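Local coordinates for variant surface glycoprotein MITat 1.13 (PDB 6Z8H), which probably forms, with many identical copies, the dense surface coat by which Trypanosoma brucei evades the host immune response through antigenic variation, at residues I284-F287 and N288-R291; A324-A328 and Y329-G333; S334-N337 and T338-K342. All blocks are in the same frame, centred on the assembly; numbering follows the deposited sequence.

Contact 1: residues I284-F287 and N288-R291; sequences ITDF and NAVR
Asp286 caps the short helix 287-291 at its N terminus, its carboxylate reaching past Phe287 to the backbone of Asn288. This N-cap ends the loop that follows helix 260-273 and starts a single turn packed on the long helix 78-129 of the VSG N-terminal domain, while Ile284 of the loop before it reaches helix 34-75 as well. The capping bond runs from Asn288 N to Asp286 OD1, 3.0 Å, and is bent to 140° at the hydrogen; the donor stands above the carboxylate plane. Asp286 holds CG anti to the backbone N (chi1 177°), which places it beside the carbonyl carbon, from where OD1 reaches Asn288 N.

Backbone bonds do the rest of the polar work. Asp286 O takes Ala289 N at 2.8 Å and receives only a weak bond from Val290 N. One residue on, Phe287 O meets Arg291 N at 2.7 Å in the straightest bond of the group, a true helical i to i+4 link, while Val290 N adds a second, weak bond to the same oxygen.

The remaining contacts are van der Waals packing. Val290 turns CG2 back toward the preceding loop, 3.7 Å from Ile284 O. Val290 and Ala289 also rest on Ile94 of helix 78-129, and Ile284 touches the same residue. The buried Phe287 ring meets both the Tyr329 and the Tyr336 ring.

Arg291 crosses the Phe287 ring on a slant, its guanidinium plane turned 74° from the phenyl plane. Its aliphatic root makes the nearer touch, Arg291 CB lying 3.6 Å from Phe287 CE2, and Arg291 NE comes within 3.7 Å of the same carbon.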
loop_
_atom_site.group_PDB
_atom_site.type_symbol
_atom_site.label_atom_id
_atom_site.label_comp_id
_atom_site.label_asym_id
_atom_site.label_seq_id
_atom_site.Cartn_x
_atom_site.Cartn_y
_atom_site.Cartn_z
ATOM N N ILE A 284 22.834 12.457 4.134
ATOM C CA ILE A 284 24.191 12.560 4.655
ATOM C C ILE A 284 25.128 13.170 3.628
ATOM O O ILE A 284 26.064 13.881 3.996
ATOM C CB ILE A 284 24.647 11.150 5.084
ATOM C CG1 ILE A 284 23.923 10.731 6.358
ATOM C CG2 ILE A 284 26.165 11.106 5.316
ATOM C CD1 ILE A 284 24.004 9.258 6.676
ATOM N N THR A 285 24.894 12.938 2.337
ATOM C CA THR A 285 25.776 13.451 1.292
ATOM C C THR A 285 25.521 14.929 0.980
ATOM O O THR A 285 26.199 15.492 0.121
ATOM C CB THR A 285 25.631 12.621 0.012
ATOM O OG1 THR A 285 24.246 12.570 -0.337
ATOM C CG2 THR A 285 26.173 11.209 0.182
ATOM N N ASP A 286 24.586 15.566 1.679
ATOM C CA ASP A 286 24.323 16.996 1.570
ATOM C C ASP A 286 25.079 17.722 2.688
ATOM O O ASP A 286 24.708 17.627 3.863
ATOM C CB ASP A 286 22.820 17.238 1.674
ATOM C CG ASP A 286 22.464 18.699 1.651
ATOM O OD1 ASP A 286 23.374 19.538 1.460
ATOM O OD2 ASP A 286 21.256 19.005 1.826
ATOM N N PHE A 287 26.101 18.497 2.317
ATOM C CA PHE A 287 26.904 19.174 3.339
ATOM C C PHE A 287 26.038 20.059 4.228
ATOM O O PHE A 287 26.297 20.196 5.422
ATOM C CB PHE A 287 28.035 19.988 2.707
ATOM C CG PHE A 287 29.097 20.428 3.686
ATOM C CD1 PHE A 287 29.954 19.502 4.257
ATOM C CD2 PHE A 287 29.229 21.764 4.036
ATOM C CE1 PHE A 287 30.918 19.891 5.149
ATOM C CE2 PHE A 287 30.210 22.168 4.934
ATOM C CZ PHE A 287 31.050 21.225 5.481
ATOM N N ASN A 288 24.987 20.659 3.677
ATOM C CA ASN A 288 24.142 21.522 4.496
ATOM C C ASN A 288 23.414 20.751 5.589
ATOM O O ASN A 288 23.047 21.336 6.613
ATOM C CB ASN A 288 23.125 22.254 3.622
ATOM C CG ASN A 288 23.766 23.307 2.728
ATOM O OD1 ASN A 288 24.786 23.924 3.078
ATOM N ND2 ASN A 288 23.170 23.517 1.566
ATOM N N ALA A 289 23.207 19.447 5.406
ATOM C CA ALA A 289 22.580 18.665 6.459
ATOM C C ALA A 289 23.561 18.356 7.580
ATOM O O ALA A 289 23.151 18.202 8.736
ATOM C CB ALA A 289 22.067 17.343 5.892
ATOM N N VAL A 290 24.849 18.248 7.263
ATOM C CA VAL A 290 25.882 17.955 8.254
ATOM C C VAL A 290 26.397 19.219 8.926
ATOM O O VAL A 290 26.585 19.242 10.147
ATOM C CB VAL A 290 27.026 17.192 7.558
ATOM C CG1 VAL A 290 28.187 17.091 8.455
ATOM C CG2 VAL A 290 26.551 15.826 7.111
ATOM N N ARG A 291 26.641 20.267 8.144
ATOM C CA ARG A 291 27.345 21.511 8.559
ATOM C C ARG A 291 26.607 22.198 9.706
ATOM O O ARG A 291 27.256 22.987 10.422
ATOM C CB ARG A 291 27.510 22.455 7.361
ATOM C CG ARG A 291 26.817 23.803 7.504
ATOM C CD ARG A 291 26.730 24.542 6.181
ATOM N NE ARG A 291 28.026 25.016 5.718
ATOM C CZ ARG A 291 28.678 26.051 6.236
ATOM N NH1 ARG A 291 28.154 26.725 7.245
ATOM N NH2 ARG A 291 29.850 26.407 5.744
#

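Contact 2: residues A324-A328 and Y329-G333; sequences AINSA and YGREG
Asn326 reaches forward from the last turns of helix 318-329 to hold the chain that leaves it. Its CG lies anti to the carbonyl carbon (chi1 -66°), and from there OD1 accepts Glu332 N at 2.8 Å. The bond is nearly straight at the hydrogen, 168°, but the donor stands above the amide plane. The same oxygen passes 3.6 Å from Arg331 CA, so the amide lies close along the departing backbone. Its other branch, ND2, comes near Arg331 NH1; the amide and guanidinium planes are far from parallel.

Tyr329 folds its ring back over its own helix. CG takes the position anti to the carbonyl carbon (chi1 -48°), and this lays one ring face over the preceding residue: Ala328 CB sits 3.7 Å from the centroid of the Tyr329 ring, almost on the normal, in a CH-pi contact. Ile325 CG2 touches Tyr329 CD2 more loosely, at 4.1 Å.

Tyr329 N still gives a regular helical bond to Ile325 O, 2.9 Å. Gly330 is then a C' glycine: with its positive phi the chain leaves the helix. Gly330 O approaches the last turn, where Asn326 CA makes a CA-H...O contact with it at 3.4 Å. Gly330 O also accepts Gly333 N.

Ile325 packs on Phe296 and Val300 of helix 294-304, and Ala328 on Leu304. Tyr329 lies against Pro86 and Leu87 of helix 78-129, where Ala328 also touches Lys83, and the Tyr329 hydroxyl is hydrogen-bonded to Lys83 O.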
loop_
_atom_site.group_PDB
_atom_site.type_symbol
_atom_site.label_atom_id
_atom_site.label_comp_id
_atom_site.label_asym_id
_atom_site.label_seq_id
_atom_site.Cartn_x
_atom_site.Cartn_y
_atom_site.Cartn_z
ATOM N N ALA A 324 39.389 25.397 9.340
ATOM C CA ALA A 324 39.506 23.940 9.354
ATOM C C ALA A 324 38.463 23.279 8.449
ATOM O O ALA A 324 38.785 22.361 7.685
ATOM C CB ALA A 324 39.362 23.424 10.784
ATOM N N ILE A 325 37.219 23.761 8.498
ATOM C CA ILE A 325 36.170 23.260 7.607
ATOM C C ILE A 325 36.565 23.473 6.153
ATOM O O ILE A 325 36.475 22.556 5.331
ATOM C CB ILE A 325 34.826 23.932 7.937
ATOM C CG1 ILE A 325 34.296 23.386 9.268
ATOM C CG2 ILE A 325 33.808 23.712 6.820
ATOM C CD1 ILE A 325 33.130 24.149 9.875
ATOM N N ASN A 326 37.063 24.671 5.822
ATOM C CA ASN A 326 37.447 24.940 4.440
ATOM C C ASN A 326 38.611 24.065 3.985
ATOM O O ASN A 326 38.636 23.614 2.837
ATOM C CB ASN A 326 37.823 26.411 4.273
ATOM C CG ASN A 326 36.645 27.356 4.474
ATOM O OD1 ASN A 326 35.483 26.958 4.425
ATOM N ND2 ASN A 326 36.957 28.643 4.657
ATOM N N SER A 327 39.586 23.814 4.863
ATOM C CA SER A 327 40.720 22.971 4.483
ATOM C C SER A 327 40.286 21.529 4.286
ATOM O O SER A 327 40.788 20.829 3.393
ATOM C CB SER A 327 41.803 23.033 5.564
ATOM O OG SER A 327 42.399 24.313 5.610
ATOM N N ALA A 328 39.352 21.066 5.108
ATOM C CA ALA A 328 38.989 19.661 5.068
ATOM C C ALA A 328 37.989 19.350 3.968
ATOM O O ALA A 328 38.042 18.256 3.399
ATOM C CB ALA A 328 38.404 19.213 6.408
ATOM N N TYR A 329 37.069 20.269 3.664
ATOM C CA TYR A 329 35.946 19.953 2.789
ATOM C C TYR A 329 35.832 20.899 1.599
ATOM O O TYR A 329 34.810 20.888 0.921
ATOM C CB TYR A 329 34.618 19.925 3.582
ATOM C CG TYR A 329 34.688 19.135 4.855
ATOM C CD1 TYR A 329 34.777 17.764 4.816
ATOM C CD2 TYR A 329 34.666 19.755 6.097
ATOM C CE1 TYR A 329 34.918 17.024 5.982
ATOM C CE2 TYR A 329 34.775 19.032 7.250
ATOM C CZ TYR A 329 34.837 17.647 7.201
ATOM O OH TYR A 329 34.989 16.927 8.393
ATOM N N GLY A 330 36.869 21.669 1.302
ATOM C CA GLY A 330 36.773 22.768 0.377
ATOM C C GLY A 330 36.058 23.951 1.000
ATOM O O GLY A 330 35.379 23.841 2.021
ATOM N N ARG A 331 36.211 25.108 0.351
ATOM C CA ARG A 331 35.662 26.352 0.883
ATOM C C ARG A 331 34.160 26.205 1.107
ATOM O O ARG A 331 33.411 25.893 0.176
ATOM C CB ARG A 331 35.961 27.515 -0.072
ATOM C CG ARG A 331 35.461 28.855 0.424
ATOM C CD ARG A 331 36.133 30.006 -0.318
ATOM N NE ARG A 331 37.585 29.988 -0.148
ATOM C CZ ARG A 331 38.226 30.512 0.895
ATOM N NH1 ARG A 331 37.545 31.097 1.872
ATOM N NH2 ARG A 331 39.551 30.445 0.969
ATOM N N GLU A 332 33.728 26.419 2.354
ATOM C CA GLU A 332 32.335 26.222 2.773
ATOM C C GLU A 332 31.765 24.871 2.319
ATOM O O GLU A 332 30.576 24.748 1.998
ATOM C CB GLU A 332 31.449 27.387 2.336
ATOM C CG GLU A 332 31.826 28.720 2.985
ATOM C CD GLU A 332 30.852 29.151 4.071
ATOM O OE1 GLU A 332 29.622 29.085 3.823
ATOM O OE2 GLU A 332 31.314 29.556 5.166
ATOM N N GLY A 333 32.605 23.836 2.312
ATOM C CA GLY A 333 32.144 22.506 1.970
ATOM C C GLY A 333 31.882 22.278 0.503
ATOM O O GLY A 333 31.197 21.319 0.148
#

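Contact 3: residues S334-N337 and T338-K342; sequences SEYN and TKTWK
Glu335 O is gripped by two backbone donors, Lys339 N at 2.9 Å and Thr340 N at 3.0 Å. The Thr340 bond is the straighter, 166° at the hydrogen, and lies in the carbonyl plane; the Lys339 donor is tilted from it. This pairing of i+4 and i+5 bonds marks a wider pi-type turn just after the N-cap residue Glu335, and Trp341 N continues the wide spacing by bonding Tyr336 O at 3.0 Å.

Five residues apart, Tyr336 and Trp341 are thereby brought side by side, pointing the same way. They form a T-shaped pair: the pyrrole edge of Trp341 meets the face of Tyr336, with planes at 82° and centroids 4.7 Å apart. Trp341 CD1 lies over that face, offset toward the rim, 3.7 Å from Tyr336 CZ.

Glu335 and Lys339 run alongside each other through their carbon chains, Glu335 CB to Lys339 CG 3.8 Å, while their charged ends stay apart. A water joins Ser334 O to Thr338 N, donating to the first and accepting from the second, bridging the N-terminal end of the helix.

The Tyr336 hydroxyl bonds to Ile284 O and Asn337 ND2 to Thr285 O, fixing the first turn of helix 336-345 to the loop before helix 287-291, while Trp341 lies on Ala65, Lys68 and Leu69 of helix 34-75.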
loop_
_atom_site.group_PDB
_atom_site.type_symbol
_atom_site.label_atom_id
_atom_site.label_comp_id
_atom_site.label_asym_id
_atom_site.label_seq_id
_atom_site.Cartn_x
_atom_site.Cartn_y
_atom_site.Cartn_z
ATOM N N SER A 334 32.412 23.138 -0.370
ATOM C CA SER A 334 32.148 23.038 -1.799
ATOM C C SER A 334 32.740 21.782 -2.423
ATOM O O SER A 334 32.328 21.400 -3.522
ATOM C CB SER A 334 32.726 24.267 -2.503
ATOM O OG SER A 334 34.104 24.399 -2.233
ATOM N N GLU A 335 33.680 21.123 -1.751
ATOM C CA GLU A 335 34.296 19.915 -2.277
ATOM C C GLU A 335 33.832 18.669 -1.526
ATOM O O GLU A 335 34.431 17.612 -1.679
ATOM C CB GLU A 335 35.827 20.040 -2.262
ATOM C CG GLU A 335 36.365 21.196 -3.083
ATOM C CD GLU A 335 37.867 21.145 -3.292
ATOM O OE1 GLU A 335 38.601 20.747 -2.363
ATOM O OE2 GLU A 335 38.323 21.517 -4.396
ATOM N N TYR A 336 32.764 18.773 -0.729
ATOM C CA TYR A 336 32.323 17.653 0.099
ATOM C C TYR A 336 31.986 16.426 -0.737
ATOM O O TYR A 336 32.247 15.291 -0.315
ATOM C CB TYR A 336 31.099 18.083 0.913
ATOM C CG TYR A 336 30.481 17.044 1.827
ATOM C CD1 TYR A 336 31.212 16.474 2.861
ATOM C CD2 TYR A 336 29.148 16.662 1.676
ATOM C CE1 TYR A 336 30.645 15.545 3.704
ATOM C CE2 TYR A 336 28.575 15.740 2.524
ATOM C CZ TYR A 336 29.336 15.175 3.534
ATOM O OH TYR A 336 28.787 14.266 4.382
ATOM N N ASN A 337 31.405 16.635 -1.918
ATOM C CA ASN A 337 31.062 15.546 -2.820
ATOM C C ASN A 337 32.115 15.310 -3.893
ATOM O O ASN A 337 32.391 14.155 -4.239
ATOM C CB ASN A 337 29.718 15.845 -3.481
ATOM C CG ASN A 337 28.604 16.064 -2.458
ATOM O OD1 ASN A 337 28.172 17.208 -2.239
ATOM N ND2 ASN A 337 28.152 14.971 -1.802
ATOM N N THR A 338 32.728 16.376 -4.419
ATOM C CA THR A 338 33.694 16.199 -5.493
ATOM C C THR A 338 35.027 15.658 -4.996
ATOM O O THR A 338 35.767 15.073 -5.793
ATOM C CB THR A 338 33.909 17.516 -6.240
ATOM O OG1 THR A 338 34.279 18.544 -5.309
ATOM C CG2 THR A 338 32.648 17.922 -6.979
ATOM N N LYS A 339 35.346 15.823 -3.710
ATOM C CA LYS A 339 36.627 15.364 -3.175
ATOM C C LYS A 339 36.430 14.494 -1.930
ATOM O O LYS A 339 36.898 13.349 -1.882
ATOM C CB LYS A 339 37.556 16.550 -2.870
ATOM C CG LYS A 339 37.886 17.388 -4.087
ATOM C CD LYS A 339 39.019 16.796 -4.923
ATOM C CE LYS A 339 40.034 17.884 -5.295
ATOM N NZ LYS A 339 41.052 17.431 -6.293
ATOM N N THR A 340 35.702 14.991 -0.923
ATOM C CA THR A 340 35.669 14.265 0.347
ATOM C C THR A 340 35.047 12.885 0.170
ATOM O O THR A 340 35.599 11.883 0.615
ATOM C CB THR A 340 34.902 15.035 1.423
ATOM O OG1 THR A 340 35.263 16.414 1.389
ATOM C CG2 THR A 340 35.218 14.477 2.805
ATOM N N TRP A 341 33.875 12.819 -0.449
ATOM C CA TRP A 341 33.233 11.524 -0.633
ATOM C C TRP A 341 33.955 10.666 -1.662
ATOM O O TRP A 341 33.908 9.431 -1.579
ATOM C CB TRP A 341 31.746 11.697 -0.967
ATOM C CG TRP A 341 30.922 11.691 0.280
ATOM C CD1 TRP A 341 30.413 12.769 0.940
ATOM C CD2 TRP A 341 30.589 10.546 1.067
ATOM N NE1 TRP A 341 29.766 12.358 2.086
ATOM C CE2 TRP A 341 29.843 10.993 2.175
ATOM C CE3 TRP A 341 30.829 9.183 0.929
ATOM C CZ2 TRP A 341 29.349 10.117 3.149
ATOM C CZ3 TRP A 341 30.337 8.322 1.890
ATOM C CH2 TRP A 341 29.586 8.788 2.972
ATOM N N LYS A 342 34.631 11.288 -2.602
ATOM C CA LYS A 342 35.460 10.538 -3.546
ATOM C C LYS A 342 36.605 9.907 -2.740
ATOM O O LYS A 342 36.866 8.764 -2.970
ATOM C CB LYS A 342 35.913 11.437 -4.698
ATOM C CG LYS A 342 34.875 11.590 -5.796
ATOM C CD LYS A 342 34.447 10.253 -6.374
ATOM C CE LYS A 342 33.661 10.349 -7.662
ATOM N NZ LYS A 342 32.931 9.095 -7.969
HETATM O O HOH W 1 31.259 18.883 -3.773
#

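Overall arrangement
From the N terminus, contact 1 comes first and starts helix 287-291; contact 2 ends helix 318-329; contact 3 follows it directly and starts helix 336-345. The three are in series, each closing a local turn before the next opens, so none nests within or crosses another. In space they gather at one end of the elongated molecule, centres 10 to 13 Å apart. Phe287 of contact 1 joins the other two, with CE1 on Tyr329 and CD1 on Tyr336. Tyr329 O probably bonds to Glu335 N, tying contact 2 to contact 3. Helices 287-291 and 318-329 pack on helix 78-129, helix 336-345 on helix 34-75.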